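Local coordinates for Lmo0181 protein (PDB 5F7V), which binds the cyclic glucan cycloalternan, probably as the membrane-anchored lipoprotein that delivers it to an ABC transporter, at residues 74-79 against 352-357; 126-131 against 318-323; 130-135 against 268-273; 276-281 against 346-351. One frame throughout, in Å; residues are numbered along the deposited sequence.

Contact 1 (74-79 against 352-357). With GLC (alpha-D-glucopyranose), chain B.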
# COMPACT_ATOMS: atom_id res chain seq x y z
N LEU A 74 5.99 -2.87 -9.75
CA LEU A 74 6.73 -2.89 -8.47
C LEU A 74 6.08 -1.89 -7.57
O LEU A 74 5.53 -0.92 -8.01
CB LEU A 74 8.20 -2.51 -8.61
CG LEU A 74 9.02 -3.51 -9.42
CD1 LEU A 74 10.39 -2.92 -9.70
CD2 LEU A 74 9.14 -4.86 -8.78
N ASN A 75 6.12 -2.20 -6.28
CA ASN A 75 5.71 -1.25 -5.25
C ASN A 75 6.92 -0.49 -4.73
O ASN A 75 8.08 -0.84 -4.95
CB ASN A 75 4.84 -1.92 -4.17
CG ASN A 75 5.56 -2.98 -3.38
OD1 ASN A 75 6.69 -3.30 -3.64
ND2 ASN A 75 4.84 -3.54 -2.45
N TYR A 76 6.63 0.57 -3.99
CA TYR A 76 7.66 1.43 -3.43
C TYR A 76 8.61 0.59 -2.58
O TYR A 76 9.81 0.72 -2.71
CB TYR A 76 6.96 2.50 -2.59
CG TYR A 76 7.74 3.77 -2.24
CD1 TYR A 76 9.10 3.79 -1.94
CD2 TYR A 76 7.06 4.96 -2.14
CE1 TYR A 76 9.73 4.97 -1.62
CE2 TYR A 76 7.69 6.16 -1.85
CZ TYR A 76 9.04 6.14 -1.57
OH TYR A 76 9.67 7.31 -1.25
N GLU A 77 8.04 -0.28 -1.76
CA GLU A 77 8.91 -0.91 -0.77
C GLU A 77 9.69 -2.09 -1.33
O GLU A 77 10.62 -2.50 -0.65
CB GLU A 77 8.13 -1.24 0.51
CG GLU A 77 6.92 -2.15 0.36
CD GLU A 77 5.60 -1.47 -0.01
OE1 GLU A 77 5.58 -0.53 -0.83
OE2 GLU A 77 4.54 -1.90 0.51
N THR A 78 9.39 -2.62 -2.52
CA THR A 78 10.24 -3.67 -3.12
C THR A 78 11.16 -3.12 -4.18
O THR A 78 12.09 -3.79 -4.63
CB THR A 78 9.38 -4.80 -3.71
OG1 THR A 78 8.39 -5.18 -2.76
CG2 THR A 78 10.17 -6.04 -4.05
N PHE A 79 10.93 -1.88 -4.61
CA PHE A 79 11.74 -1.31 -5.68
C PHE A 79 13.26 -1.45 -5.45
O PHE A 79 13.94 -1.88 -6.38
CB PHE A 79 11.38 0.16 -5.93
CG PHE A 79 12.33 0.89 -6.83
CD1 PHE A 79 12.27 0.67 -8.17
CD2 PHE A 79 13.29 1.73 -6.32
CE1 PHE A 79 13.17 1.33 -9.00
CE2 PHE A 79 14.16 2.40 -7.13
CZ PHE A 79 14.11 2.19 -8.49
N MET A 352 2.25 12.16 5.79
CA MET A 352 2.79 10.93 5.23
C MET A 352 4.16 10.58 5.80
O MET A 352 4.99 11.45 6.11
CB MET A 352 2.88 11.04 3.70
CG MET A 352 3.94 11.99 3.20
SD MET A 352 4.27 11.88 1.42
CE MET A 352 2.82 12.67 0.93
N VAL A 353 4.40 9.29 5.88
CA VAL A 353 5.72 8.74 6.15
C VAL A 353 6.05 7.74 5.05
O VAL A 353 5.32 6.80 4.79
CB VAL A 353 5.85 8.16 7.57
CG1 VAL A 353 5.84 9.32 8.55
CG2 VAL A 353 4.84 7.04 7.85
N LEU A 354 7.17 7.98 4.39
CA LEU A 354 7.59 7.15 3.25
C LEU A 354 8.03 5.78 3.75
O LEU A 354 8.54 5.66 4.87
CB LEU A 354 8.70 7.86 2.50
CG LEU A 354 8.33 9.24 1.97
CD1 LEU A 354 9.56 9.85 1.32
CD2 LEU A 354 7.21 9.15 0.95
N PRO A 355 7.86 4.73 2.93
CA PRO A 355 8.45 3.44 3.30
C PRO A 355 9.97 3.51 3.47
O PRO A 355 10.60 4.24 2.70
CB PRO A 355 8.14 2.56 2.10
CG PRO A 355 7.11 3.28 1.32
CD PRO A 355 7.36 4.74 1.54
N PRO A 356 10.52 2.80 4.46
CA PRO A 356 11.97 2.66 4.45
C PRO A 356 12.42 2.06 3.12
O PRO A 356 11.77 1.15 2.60
CB PRO A 356 12.22 1.74 5.63
CG PRO A 356 11.06 1.86 6.48
CD PRO A 356 9.91 2.01 5.54
N VAL A 357 13.54 2.52 2.60
CA VAL A 357 14.07 2.08 1.30
C VAL A 357 15.33 1.24 1.54
O VAL A 357 16.41 1.80 1.73
CB VAL A 357 14.31 3.28 0.36
CG1 VAL A 357 14.93 2.87 -0.96
CG2 VAL A 357 12.96 3.98 0.12
C1 GLC B . -1.33 -1.65 -2.13
C2 GLC B . -0.54 -0.70 -2.99
C3 GLC B . 0.94 -1.07 -2.96
C4 GLC B . 1.42 -1.19 -1.52
C5 GLC B . 0.56 -2.19 -0.76
C6 GLC B . 0.92 -2.28 0.72
O2 GLC B . -1.05 -0.74 -4.33
O3 GLC B . 1.65 -0.02 -3.61
O4 GLC B . 2.75 -1.72 -1.56
O5 GLC B . -0.81 -1.76 -0.81
O6 GLC B . -0.12 -3.12 1.29
O HOH W 1 12.30 -0.64 0.66

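Contact 2 (126-131 against 318-323). With GLC (alpha-D-glucopyranose), chain B.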
# COMPACT_ATOMS: atom_id res chain seq x y z
N SER A 126 0.74 4.69 -10.06
CA SER A 126 -0.32 5.12 -9.15
C SER A 126 0.28 5.40 -7.78
O SER A 126 1.40 5.02 -7.47
CB SER A 126 -1.41 4.07 -9.02
OG SER A 126 -0.97 2.90 -8.35
N PHE A 127 -0.48 6.10 -6.93
CA PHE A 127 -0.12 6.23 -5.53
C PHE A 127 -1.37 6.09 -4.67
O PHE A 127 -2.51 6.20 -5.16
CB PHE A 127 0.74 7.47 -5.26
CG PHE A 127 -0.01 8.77 -5.30
CD1 PHE A 127 -0.17 9.45 -6.50
CD2 PHE A 127 -0.57 9.33 -4.16
CE1 PHE A 127 -0.86 10.64 -6.60
CE2 PHE A 127 -1.26 10.52 -4.25
CZ PHE A 127 -1.39 11.16 -5.45
N SER A 128 -1.11 5.84 -3.40
CA SER A 128 -2.23 5.51 -2.49
C SER A 128 -1.84 5.69 -1.03
O SER A 128 -0.69 5.92 -0.70
CB SER A 128 -2.63 4.04 -2.72
OG SER A 128 -1.61 3.14 -2.35
N ASN A 129 -2.85 5.62 -0.18
CA ASN A 129 -2.65 5.67 1.27
C ASN A 129 -3.74 4.87 1.95
O ASN A 129 -4.55 4.20 1.32
CB ASN A 129 -2.50 7.12 1.73
CG ASN A 129 -3.72 7.95 1.45
OD1 ASN A 129 -4.78 7.45 1.05
ND2 ASN A 129 -3.59 9.26 1.64
N VAL A 130 -3.62 4.90 3.29
CA VAL A 130 -4.52 4.15 4.15
C VAL A 130 -5.33 5.12 4.98
O VAL A 130 -4.89 6.21 5.31
CB VAL A 130 -3.67 3.21 5.04
CG1 VAL A 130 -4.47 2.62 6.22
CG2 VAL A 130 -3.05 2.10 4.19
N VAL A 131 -6.58 4.75 5.22
CA VAL A 131 -7.53 5.54 5.99
C VAL A 131 -8.27 4.62 6.93
O VAL A 131 -8.20 3.40 6.81
CB VAL A 131 -8.55 6.28 5.09
CG1 VAL A 131 -7.82 7.37 4.31
CG2 VAL A 131 -9.25 5.36 4.12
N ASN A 318 -11.99 4.40 -9.26
CA ASN A 318 -11.47 4.56 -7.90
C ASN A 318 -10.20 3.76 -7.67
O ASN A 318 -9.95 3.36 -6.53
CB ASN A 318 -12.51 4.16 -6.85
CG ASN A 318 -13.76 5.00 -6.92
OD1 ASN A 318 -13.70 6.21 -6.75
ND2 ASN A 318 -14.90 4.35 -7.12
N TRP A 319 -9.42 3.52 -8.72
CA TRP A 319 -8.29 2.58 -8.65
C TRP A 319 -7.04 3.30 -8.17
O TRP A 319 -6.19 3.69 -8.95
CB TRP A 319 -8.13 1.86 -9.97
CG TRP A 319 -6.99 0.89 -9.98
CD1 TRP A 319 -6.38 0.31 -8.91
CD2 TRP A 319 -6.30 0.44 -11.15
NE1 TRP A 319 -5.37 -0.49 -9.36
CE2 TRP A 319 -5.28 -0.43 -10.73
CE3 TRP A 319 -6.45 0.68 -12.52
CZ2 TRP A 319 -4.41 -1.03 -11.64
CZ3 TRP A 319 -5.58 0.06 -13.40
CH2 TRP A 319 -4.58 -0.78 -12.96
N GLU A 320 -6.97 3.50 -6.86
CA GLU A 320 -5.91 4.32 -6.25
C GLU A 320 -5.99 5.72 -6.86
O GLU A 320 -7.09 6.16 -7.18
CB GLU A 320 -4.54 3.67 -6.33
CG GLU A 320 -4.55 2.29 -5.67
CD GLU A 320 -3.19 1.67 -5.48
OE1 GLU A 320 -2.16 2.26 -5.95
OE2 GLU A 320 -3.19 0.57 -4.88
N LEU A 321 -4.88 6.43 -7.01
CA LEU A 321 -4.82 7.75 -7.62
C LEU A 321 -3.81 7.71 -8.73
O LEU A 321 -2.78 7.08 -8.61
CB LEU A 321 -4.45 8.81 -6.56
CG LEU A 321 -5.49 9.07 -5.46
CD1 LEU A 321 -4.86 9.94 -4.38
CD2 LEU A 321 -6.74 9.70 -6.02
N PRO A 322 -4.09 8.40 -9.84
CA PRO A 322 -3.12 8.54 -10.92
C PRO A 322 -1.96 9.42 -10.50
O PRO A 322 -2.04 10.19 -9.56
CB PRO A 322 -3.94 9.17 -12.03
CG PRO A 322 -4.90 10.04 -11.28
CD PRO A 322 -5.26 9.28 -10.03
N ALA A 323 -0.85 9.23 -11.19
CA ALA A 323 0.30 10.08 -10.94
C ALA A 323 0.10 11.55 -11.28
O ALA A 323 0.70 12.40 -10.65
CB ALA A 323 1.48 9.54 -11.67
C1 GLC B . -1.33 -1.65 -2.13
C2 GLC B . -0.54 -0.70 -2.99
C3 GLC B . 0.94 -1.07 -2.96
C4 GLC B . 1.42 -1.19 -1.52
C5 GLC B . 0.56 -2.19 -0.76
C6 GLC B . 0.92 -2.28 0.72
O2 GLC B . -1.05 -0.74 -4.33
O3 GLC B . 1.65 -0.02 -3.61
O4 GLC B . 2.75 -1.72 -1.56
O5 GLC B . -0.81 -1.76 -0.81
O6 GLC B . -0.12 -3.12 1.29
O HOH W 2 0.11 2.49 -4.38

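Contact 3 (130-135 against 268-273)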
# COMPACT_ATOMS: atom_id res chain seq x y z
N VAL A 130 -3.62 4.90 3.29
CA VAL A 130 -4.52 4.15 4.15
C VAL A 130 -5.33 5.12 4.98
O VAL A 130 -4.89 6.21 5.31
CB VAL A 130 -3.67 3.21 5.04
CG1 VAL A 130 -4.47 2.62 6.22
CG2 VAL A 130 -3.05 2.10 4.19
N VAL A 131 -6.58 4.75 5.22
CA VAL A 131 -7.53 5.54 5.99
C VAL A 131 -8.27 4.62 6.93
O VAL A 131 -8.20 3.40 6.81
CB VAL A 131 -8.55 6.28 5.09
CG1 VAL A 131 -7.82 7.37 4.31
CG2 VAL A 131 -9.25 5.36 4.12
N THR A 132 -8.97 5.24 7.87
CA THR A 132 -9.93 4.48 8.68
C THR A 132 -11.24 4.43 7.94
O THR A 132 -11.87 5.47 7.74
CB THR A 132 -10.10 5.13 10.05
OG1 THR A 132 -8.82 5.15 10.68
CG2 THR A 132 -11.12 4.36 10.89
N ILE A 133 -11.69 3.24 7.61
CA ILE A 133 -12.94 3.03 6.89
C ILE A 133 -13.95 2.55 7.93
O ILE A 133 -13.66 1.60 8.66
CB ILE A 133 -12.79 2.02 5.77
CG1 ILE A 133 -11.63 2.42 4.85
CG2 ILE A 133 -14.12 1.89 5.02
CD1 ILE A 133 -11.56 1.67 3.56
N TYR A 134 -15.10 3.19 8.06
CA TYR A 134 -15.98 2.84 9.15
C TYR A 134 -17.40 2.62 8.67
O TYR A 134 -17.89 3.22 7.70
CB TYR A 134 -15.92 3.89 10.27
CG TYR A 134 -16.34 5.29 9.95
CD1 TYR A 134 -15.43 6.21 9.44
CD2 TYR A 134 -17.63 5.76 10.16
CE1 TYR A 134 -15.77 7.53 9.16
CE2 TYR A 134 -17.97 7.06 9.89
CZ TYR A 134 -17.05 7.94 9.37
OH TYR A 134 -17.45 9.23 9.16
N ASN A 135 -18.05 1.69 9.35
CA ASN A 135 -19.43 1.27 9.11
C ASN A 135 -20.33 2.20 9.92
O ASN A 135 -20.46 2.05 11.13
CB ASN A 135 -19.59 -0.19 9.49
CG ASN A 135 -20.97 -0.75 9.34
OD1 ASN A 135 -21.96 -0.02 9.39
ND2 ASN A 135 -21.04 -2.06 9.13
N GLN A 268 -12.04 8.34 7.32
CA GLN A 268 -11.39 9.39 8.10
C GLN A 268 -9.89 9.23 8.12
O GLN A 268 -9.37 8.15 7.95
CB GLN A 268 -11.95 9.39 9.55
CG GLN A 268 -11.54 10.57 10.42
CD GLN A 268 -11.88 11.88 9.76
OE1 GLN A 268 -11.07 12.47 9.07
NE2 GLN A 268 -13.11 12.35 10.00
N VAL A 269 -9.20 10.36 8.28
CA VAL A 269 -7.75 10.33 8.56
C VAL A 269 -7.46 9.50 9.78
O VAL A 269 -8.16 9.63 10.78
CB VAL A 269 -7.23 11.76 8.78
CG1 VAL A 269 -5.71 11.75 9.01
CG2 VAL A 269 -7.57 12.69 7.63
N GLU A 270 -6.47 8.61 9.70
CA GLU A 270 -6.16 7.77 10.86
C GLU A 270 -5.67 8.57 12.07
O GLU A 270 -4.91 9.55 11.91
CB GLU A 270 -5.12 6.75 10.48
CG GLU A 270 -5.57 5.76 9.42
CD GLU A 270 -4.50 4.69 9.31
OE1 GLU A 270 -3.48 4.94 8.66
OE2 GLU A 270 -4.66 3.58 9.86
N ALA A 271 -6.04 8.10 13.24
CA ALA A 271 -5.57 8.70 14.50
C ALA A 271 -4.12 8.37 14.81
O ALA A 271 -3.68 7.25 14.59
CB ALA A 271 -6.46 8.23 15.63
N GLY A 272 -3.38 9.31 15.36
CA GLY A 272 -2.05 9.07 15.91
C GLY A 272 -2.05 9.20 17.40
O GLY A 272 -3.09 9.21 18.05
N ASN A 273 -0.86 9.32 17.94
CA ASN A 273 -0.68 9.48 19.39
C ASN A 273 0.11 10.73 19.67
O ASN A 273 -0.52 11.78 19.87
CB ASN A 273 -0.12 8.24 20.06
CG ASN A 273 -0.43 8.24 21.55
OD1 ASN A 273 -1.51 8.67 21.98
ND2 ASN A 273 0.49 7.78 22.35
O HOH W 3 -5.29 8.40 7.00
O HOH W 4 -2.43 6.11 6.51
O HOH W 5 -8.47 6.27 13.21

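Contact 4 (276-281 against 346-351). With GLC (alpha-D-glucopyranose), chain C; GLC (alpha-D-glucopyranose), chain B.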
# COMPACT_ATOMS: atom_id res chain seq x y z
N LYS A 276 0.41 12.67 14.13
CA LYS A 276 -0.19 11.98 13.02
C LYS A 276 0.88 11.38 12.14
O LYS A 276 1.97 11.96 11.98
CB LYS A 276 -1.05 12.96 12.22
CG LYS A 276 -2.11 13.62 13.10
CD LYS A 276 -2.97 14.64 12.38
CE LYS A 276 -3.98 15.30 13.29
NZ LYS A 276 -4.68 16.44 12.65
N ALA A 277 0.58 10.22 11.57
CA ALA A 277 1.45 9.61 10.57
C ALA A 277 0.60 8.70 9.70
O ALA A 277 -0.15 7.86 10.23
CB ALA A 277 2.59 8.85 11.22
N THR A 278 0.74 8.90 8.40
CA THR A 278 -0.09 8.17 7.44
C THR A 278 0.81 7.53 6.40
O THR A 278 1.96 7.93 6.12
CB THR A 278 -1.05 9.12 6.77
OG1 THR A 278 -0.30 10.17 6.16
CG2 THR A 278 -2.05 9.66 7.82
N HIS A 279 0.30 6.44 5.86
CA HIS A 279 1.01 5.71 4.79
C HIS A 279 1.01 6.50 3.50
O HIS A 279 0.11 7.25 3.17
CB HIS A 279 0.32 4.38 4.54
CG HIS A 279 0.82 3.29 5.43
ND1 HIS A 279 -0.01 2.43 6.10
CD2 HIS A 279 2.08 2.87 5.68
CE1 HIS A 279 0.71 1.53 6.73
NE2 HIS A 279 1.98 1.77 6.49
N PHE A 280 2.05 6.29 2.71
CA PHE A 280 2.18 6.70 1.31
C PHE A 280 2.79 5.55 0.55
O PHE A 280 3.90 5.11 0.82
CB PHE A 280 3.07 7.95 1.18
CG PHE A 280 3.16 8.45 -0.23
CD1 PHE A 280 2.19 9.34 -0.71
CD2 PHE A 280 4.14 7.99 -1.08
CE1 PHE A 280 2.27 9.81 -2.01
CE2 PHE A 280 4.20 8.44 -2.39
CZ PHE A 280 3.27 9.33 -2.82
N PHE A 281 2.03 5.07 -0.41
CA PHE A 281 2.44 3.94 -1.26
C PHE A 281 2.42 4.40 -2.70
O PHE A 281 1.70 5.29 -3.07
CB PHE A 281 1.51 2.75 -1.01
CG PHE A 281 1.65 2.15 0.36
CD1 PHE A 281 2.87 1.65 0.78
CD2 PHE A 281 0.56 2.04 1.18
CE1 PHE A 281 3.00 1.10 2.03
CE2 PHE A 281 0.69 1.50 2.45
CZ PHE A 281 1.90 1.02 2.87
N PHE A 346 -6.79 13.12 0.68
CA PHE A 346 -5.81 14.17 0.41
C PHE A 346 -5.32 14.83 1.69
O PHE A 346 -4.14 15.16 1.78
CB PHE A 346 -6.42 15.17 -0.60
CG PHE A 346 -6.77 14.49 -1.87
CD1 PHE A 346 -5.81 14.21 -2.81
CD2 PHE A 346 -8.07 14.05 -2.06
CE1 PHE A 346 -6.16 13.52 -3.97
CE2 PHE A 346 -8.42 13.34 -3.20
CZ PHE A 346 -7.47 13.10 -4.15
N GLU A 347 -6.20 15.01 2.67
CA GLU A 347 -5.75 15.58 3.96
C GLU A 347 -4.65 14.71 4.56
O GLU A 347 -3.70 15.23 5.16
CB GLU A 347 -6.91 15.65 4.93
CG GLU A 347 -7.92 16.71 4.59
CD GLU A 347 -9.28 16.49 5.25
OE1 GLU A 347 -9.48 15.48 5.96
OE2 GLU A 347 -10.13 17.39 5.03
N SER A 348 -4.74 13.39 4.39
CA SER A 348 -3.77 12.47 4.96
C SER A 348 -2.36 12.69 4.42
O SER A 348 -1.41 12.40 5.14
CB SER A 348 -4.22 11.03 4.71
OG SER A 348 -5.41 10.67 5.37
N LEU A 349 -2.20 13.24 3.22
CA LEU A 349 -0.88 13.41 2.63
C LEU A 349 0.00 14.36 3.40
O LEU A 349 1.22 14.23 3.34
CB LEU A 349 -1.02 13.85 1.19
CG LEU A 349 -1.72 12.87 0.25
CD1 LEU A 349 -2.02 13.54 -1.07
CD2 LEU A 349 -0.88 11.62 0.06
N GLN A 350 -0.56 15.28 4.17
CA GLN A 350 0.24 16.15 5.01
C GLN A 350 1.13 15.39 6.00
O GLN A 350 2.23 15.79 6.35
CB GLN A 350 -0.65 17.11 5.82
CG GLN A 350 0.16 18.12 6.62
CD GLN A 350 -0.65 19.19 7.36
OE1 GLN A 350 -0.24 19.74 8.38
NE2 GLN A 350 -1.84 19.45 6.86
N TYR A 351 0.63 14.24 6.46
CA TYR A 351 1.27 13.51 7.56
C TYR A 351 1.97 12.27 7.07
O TYR A 351 2.31 11.42 7.87
CB TYR A 351 0.21 13.12 8.60
CG TYR A 351 -0.81 14.21 8.82
CD1 TYR A 351 -0.43 15.44 9.36
CD2 TYR A 351 -2.14 14.02 8.45
CE1 TYR A 351 -1.38 16.43 9.56
CE2 TYR A 351 -3.07 15.04 8.63
CZ TYR A 351 -2.72 16.22 9.16
OH TYR A 351 -3.64 17.24 9.34
C1 GLC C . 0.29 -3.76 2.50
C2 GLC C . -0.82 -4.75 2.79
C3 GLC C . -2.13 -3.98 3.01
C4 GLC C . -1.94 -2.97 4.12
C5 GLC C . -0.69 -2.11 3.90
C6 GLC C . -0.30 -1.25 5.11
O2 GLC C . -0.96 -5.71 1.73
O3 GLC C . -3.12 -4.95 3.36
O4 GLC C . -3.06 -2.07 4.17
O5 GLC C . 0.48 -2.87 3.60
O6 GLC C . -0.06 -2.11 6.22
C1 GLC B . -1.33 -1.65 -2.13
C2 GLC B . -0.54 -0.70 -2.99
C3 GLC B . 0.94 -1.07 -2.96
C4 GLC B . 1.42 -1.19 -1.52
C5 GLC B . 0.56 -2.19 -0.76
C6 GLC B . 0.92 -2.28 0.72
O2 GLC B . -1.05 -0.74 -4.33
O3 GLC B . 1.65 -0.02 -3.61
O4 GLC B . 2.75 -1.72 -1.56
O5 GLC B . -0.81 -1.76 -0.81
O6 GLC B . -0.12 -3.12 1.29
O HOH W 6 4.09 11.70 10.23
O HOH W 7 -6.05 16.16 10.06

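Contact 1 (74-79 against 352-357)
P355 and Y76 form the tight heart of this contact. The P355 side chain crosses that of Y76 at about a right angle and sets its CD over the middle of one ring face, 3.6 Å from the centroid of Y76 and 8° off the ring normal, a CH-pi contact. CG of P355 lies as close to CG of Y76, at 3.6 Å. Proline suits the place because its CD, bonded to the ring nitrogen, is mildly polarised, so its hydrogens can meet the pi cloud well. Y76 reaches them because its CG is anti to the backbone N (chi1 -161°). V357 comes to the edge of the same ring, CG2 to CE1 of Y76 being 3.8 Å.

Y76 stands where strand 71-75 passes into helix 76-85 of a solute-binding fold, right after the N-cap N75. OD1 of N75 takes T78 OG1 on a lone pair at 2.7 Å and T78 N more weakly, while ND2 donates to O4 of the chain B glucose at 2.9 Å. E77, bent at chi2 (-86°), brings OE2 to 2.7 Å from the same O4, which donates to it; N180 also binds this carboxylate oxygen.

Toward the solvent side the contact thins to exposed L354, whose methyls lie obliquely by the phenol end, CD1 3.6 Å from Y76 OH. No direct hydrogen bond joins the segments, but a water lies between E77 O and P356 O.

Contact 2 (126-131 against 318-323)
E320 leaves its loop with CB pointing toward strand residues 126-128, and CB meets the backbone first, 3.4 Å from F127 O. CG is anti to the carbonyl carbon (chi1 -58°), and from there the chain runs extended (chi2 -169°), its CG lying 3.9 Å from S128 CB. CD keeps beside the same serine carbon, so the aliphatic length of the glutamate slides past S128, whose small side chain lets it through. At the tip the two oxygens part company. OE1 accepts S126 OG at 2.8 Å, from above the carboxylate plane, and also a water that lies within bonding range of S128 OG and O3 of the chain B glucose. OE2 accepts the sugar's O2 hydroxyl at 2.6 Å.

Just behind this polar tip the segments pair as antiparallel strands. F127 and L321 form a hydrogen-bonded pair: F127 N to L321 O and L321 N to F127 O are each 3.0 Å. Their side chains share one face of the sheet, where L321 CB lies over the F127 ring, toward its rim, and CD1 of L321 touches CE2 of F127 at 3.6 Å. In this solute-binding protein the short pairing probably helps to set the backbone from which E320 enters the glycan pocket.

With serine, water and sugar hydroxyl all donating to it, the carboxylate is probably ionised, and it should hold the short bond to O2 as a charge-assisted one.

Contact 3 (130-135 against 268-273)
The Y134 ring turns an edge to the other segment: Q268 N lies near its plane, 4.2 Å from CE1. Outside the two segments F139 meets this ring edge-to-face, and the ring of Y146 meets it with the planes at about 40°. The flat amide of Q268 is held by both its ends. OE1 takes the chain's own V269 N on a lone pair at 2.9 Å, and NE2 donates to P147 O. The third flat group, the carboxylate of E270, lies against V130, OE1 being 3.5 Å from CG1; OE1 forms a salt bridge with K184 and OE2 binds H249 ND1.

Between these groups runs a short antiparallel pairing of the solute-binding fold. Strand 119-135, long enough to have several neighbours in the sheet, meets the last residue of strand 265-268 in a hydrogen-bonded pair: T132 N to Q268 O and Q268 N to T132 O are both 2.9 Å, the first bond nearly along the C=O axis. T132 is a beta-branched residue suited to a strand, and its OG1 also touches E270 CG at 3.5 Å.

Beyond Q268 the chain peels off and water replaces direct pairing. V130 O accepts from two waters, one of them bound by E270 N and the other donating at 2.7 Å to E270 OE1, while a third water connects T132 OG1 with A271 N.

Contact 4 (276-281 against 346-351)
Two hydrogen bonds hold T278 to the turn 348-351 that follows helix 343-347. T278 N donates to Y351 O at 3.0 Å, from above the carbonyl plane, and T278 OG1 donates to S348 O at 2.7 Å; S348 O also receives Y351 N, so one carbonyl serves the turn and the threonine together. Threonine suits this spot because its CG2 meanwhile packs by S348 CB, near the plane of the Y351 ring.

One contact is CH-pi: K276 runs extended alongside Y351, with CD 3.6 Å from the ring centroid, and Q350 CB lies over the opposite face. F280 makes a plain apolar contact, its ring edge meeting L349, CD1 to CD2 being 3.9 Å.

Charge and water gather at the lysine end: K276 NZ forms a salt bridge with D150 and shares a water with Y351 OH.

H279 and F281 turn to the glycan pocket instead. H279 CE1 approaches C6 of the chain C glucose at 3.4 Å. C6 of the chain B glucose lies over the centre of the F281 ring, whose face offers the sugar's C-H groups an apolar surface, as is usual in carbohydrate sites. The bond from H279 NE2 to N180 O, a carbonyl that can only accept, implies that NE2 is protonated.

In the fold
Reading from the N terminus, residues 74-79 open the widest loop, which closes only at 352-357; the other three contacts nest inside it. Strand 119-135 then starts contacts 2 and 3, which share V130 and V131: contact 3 closes first, at 268-273, and contact 2 at 318-323. Contact 4 opens at 276-281, after contact 3 has closed, and ends at 346-351, so it crosses contact 2. Strand 278-287 joins them, since F281 N bonds to S128 O and T278 O to V353 N, putting 119-135, 278-287 and 352-353 in one sheet. Contacts 1, 2 and 4 all reach the chain B glucose, about which these distant parts of the chain converge.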